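Long-range contact in alpha-1,4-endofucoidanase (Mariniflexile fucanivorans, PDB 6DNS), which hydrolyses alpha-1,4 linkages within fucoidan, acting as a retaining endo-enzyme of glycoside hydrolase family 107: residues Ile433-Pro438 with Glu514-Pro519. Residues are numbered along the deposited sequence; the frame is centred on the assembly and turned at random.
Sequences IYPGQP and EVISHP
Two backbone hydrogen bonds tie Ile433 to Glu514 and Ile516. Ile433 N donates to Glu514 O at 2.8 Å, almost straight; Ile516 N returns a bond to Ile433 O at 2.9 Å. Both bonds of Ile433 straddle Val515, the pattern of a single parallel bridge. Beyond it the chains part: Tyr434 to Gln437 form a type II beta turn, with Pro435 and Gly436 at its corners and Gln437 N bonded back to Tyr434 O.

The bridge belongs to the putative Ig domain that follows the catalytic part of the chain. It pairs the approach to strand 439-444 with the exit from strand 506-513, consistent with the parallel pairing of first and last strands in Ig-like sandwiches, just where the chain leaves for the next Ig-like domain.

Apolar side chains flank the bridge: Ile433 and Pro435 with Val515 on one side, Tyr434 with Ile516 on the other. Val515 divides its methyls: CG2 meets Ile433 CD1 at 4.1 Å, while CG1, anti to the backbone N (chi1 177°), lies 3.9 Å from Pro435 CG. Ile516 spreads over one face of the Tyr434 ring. Ile516 CG2 makes a CH-pi contact 4.1 Å from the ring centroid; of the ring atoms, Tyr434 CD2 is nearest to it, at 3.7 Å. Ile516 CG1 stands anti to the backbone N (chi1 -167°), beside Tyr434 CE2 and CZ; the turn at chi2 (64°) then carries Ile516 CD1 to 3.7 Å from Tyr434 OH. An alanine in place of Tyr434 would probably leave both branches of Ile516 without the surface they lie on.

The His518 ring approaches Tyr434 obliquely and more loosely; its ND1 is hydrogen-bonded to Tyr559 OH, and Ile516 also touches Tyr559, linking this contact to strand 558-559 of the following domain.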
loop_
_atom_site.group_PDB
_atom_site.type_symbol
_atom_site.label_atom_id
_atom_site.label_comp_id
_atom_site.label_asym_id
_atom_site.label_seq_id
_atom_site.Cartn_x
_atom_site.Cartn_y
_atom_site.Cartn_z
ATOM N N ILE A 433 20.397 5.944 11.490
ATOM C CA ILE A 433 21.588 6.434 12.189
ATOM C C ILE A 433 22.076 7.675 11.445
ATOM O O ILE A 433 22.280 7.630 10.230
ATOM C CB ILE A 433 22.740 5.391 12.225
ATOM C CG1 ILE A 433 22.275 4.043 12.798
ATOM C CG2 ILE A 433 23.924 5.901 13.047
ATOM C CD1 ILE A 433 23.322 2.952 12.696
ATOM N N TYR A 434 22.252 8.773 12.180
ATOM C CA TYR A 434 22.880 9.988 11.665
ATOM C C TYR A 434 24.251 10.121 12.336
ATOM O O TYR A 434 24.315 10.485 13.515
ATOM C CB TYR A 434 22.014 11.212 11.974
ATOM C CG TYR A 434 20.747 11.281 11.151
ATOM C CD1 TYR A 434 19.635 10.502 11.476
ATOM C CD2 TYR A 434 20.655 12.127 10.047
ATOM C CE1 TYR A 434 18.470 10.562 10.723
ATOM C CE2 TYR A 434 19.495 12.194 9.286
ATOM C CZ TYR A 434 18.405 11.410 9.627
ATOM O OH TYR A 434 17.253 11.473 8.877
ATOM N N PRO A 435 25.347 9.805 11.607
ATOM C CA PRO A 435 26.698 9.876 12.187
ATOM C C PRO A 435 27.020 11.237 12.812
ATOM O O PRO A 435 26.869 12.268 12.151
ATOM C CB PRO A 435 27.615 9.602 10.987
ATOM C CG PRO A 435 26.785 8.797 10.055
ATOM C CD PRO A 435 25.380 9.293 10.221
ATOM N N GLY A 436 27.419 11.230 14.085
ATOM C CA GLY A 436 27.731 12.457 14.827
ATOM C C GLY A 436 26.592 13.032 15.659
ATOM O O GLY A 436 26.845 13.679 16.678
ATOM N N GLN A 437 25.346 12.800 15.237
ATOM C CA GLN A 437 24.167 13.367 15.903
ATOM C C GLN A 437 23.701 12.448 17.035
ATOM O O GLN A 437 23.985 11.249 17.000
ATOM C CB GLN A 437 23.018 13.561 14.904
ATOM C CG GLN A 437 23.376 14.336 13.642
ATOM C CD GLN A 437 23.920 15.723 13.931
ATOM O OE1 GLN A 437 23.334 16.485 14.704
ATOM N NE2 GLN A 437 25.045 16.058 13.308
ATOM N N PRO A 438 22.973 12.998 18.035
ATOM C CA PRO A 438 22.451 12.128 19.097
ATOM C C PRO A 438 21.285 11.260 18.611
ATOM O O PRO A 438 20.405 11.752 17.902
ATOM C CB PRO A 438 21.981 13.113 20.186
ATOM C CG PRO A 438 22.316 14.485 19.698
ATOM C CD PRO A 438 22.547 14.396 18.222
ATOM N N GLU A 514 20.031 1.233 10.081
ATOM C CA GLU A 514 20.726 1.619 8.855
ATOM C C GLU A 514 21.225 3.055 8.953
ATOM O O GLU A 514 20.578 3.901 9.574
ATOM C CB GLU A 514 19.787 1.495 7.655
ATOM C CG GLU A 514 19.177 0.111 7.480
ATOM C CD GLU A 514 18.440 -0.056 6.162
ATOM O OE1 GLU A 514 18.141 0.958 5.493
ATOM O OE2 GLU A 514 18.156 -1.215 5.792
ATOM N N VAL A 515 22.369 3.324 8.327
ATOM C CA VAL A 515 22.938 4.673 8.277
ATOM C C VAL A 515 22.225 5.475 7.191
ATOM O O VAL A 515 21.914 4.943 6.122
ATOM C CB VAL A 515 24.465 4.641 8.027
ATOM C CG1 VAL A 515 25.036 6.053 7.902
ATOM C CG2 VAL A 515 25.159 3.877 9.149
ATOM N N ILE A 516 21.960 6.749 7.484
ATOM C CA ILE A 516 21.243 7.640 6.565
ATOM C C ILE A 516 22.031 7.884 5.270
ATOM O O ILE A 516 23.256 8.024 5.293
ATOM C CB ILE A 516 20.880 8.995 7.244
ATOM C CG1 ILE A 516 19.866 9.798 6.408
ATOM C CG2 ILE A 516 22.122 9.843 7.518
ATOM C CD1 ILE A 516 18.510 9.142 6.252
ATOM N N SER A 517 21.305 7.908 4.154
ATOM C CA SER A 517 21.852 8.216 2.836
ATOM C C SER A 517 21.292 9.567 2.393
ATOM O O SER A 517 20.121 9.664 2.018
ATOM C CB SER A 517 21.465 7.119 1.838
ATOM O OG SER A 517 21.883 7.438 0.523
ATOM N N HIS A 518 22.129 10.602 2.446
ATOM C CA HIS A 518 21.707 11.965 2.107
ATOM C C HIS A 518 21.481 12.110 0.597
ATOM O O HIS A 518 22.125 11.412 -0.189
ATOM C CB HIS A 518 22.742 12.991 2.581
ATOM C CG HIS A 518 22.928 13.018 4.067
ATOM N ND1 HIS A 518 21.912 13.347 4.937
ATOM C CD2 HIS A 518 24.014 12.765 4.834
ATOM C CE1 HIS A 518 22.362 13.289 6.177
ATOM N NE2 HIS A 518 23.635 12.940 6.144
ATOM N N PRO A 519 20.565 13.013 0.187
ATOM C CA PRO A 519 20.265 13.174 -1.237
ATOM C C PRO A 519 21.338 13.967 -1.986
ATOM O O PRO A 519 22.105 14.714 -1.369
ATOM C CB PRO A 519 18.941 13.941 -1.223
ATOM C CG PRO A 519 19.020 14.769 0.010
ATOM C CD PRO A 519 19.793 13.961 1.014
#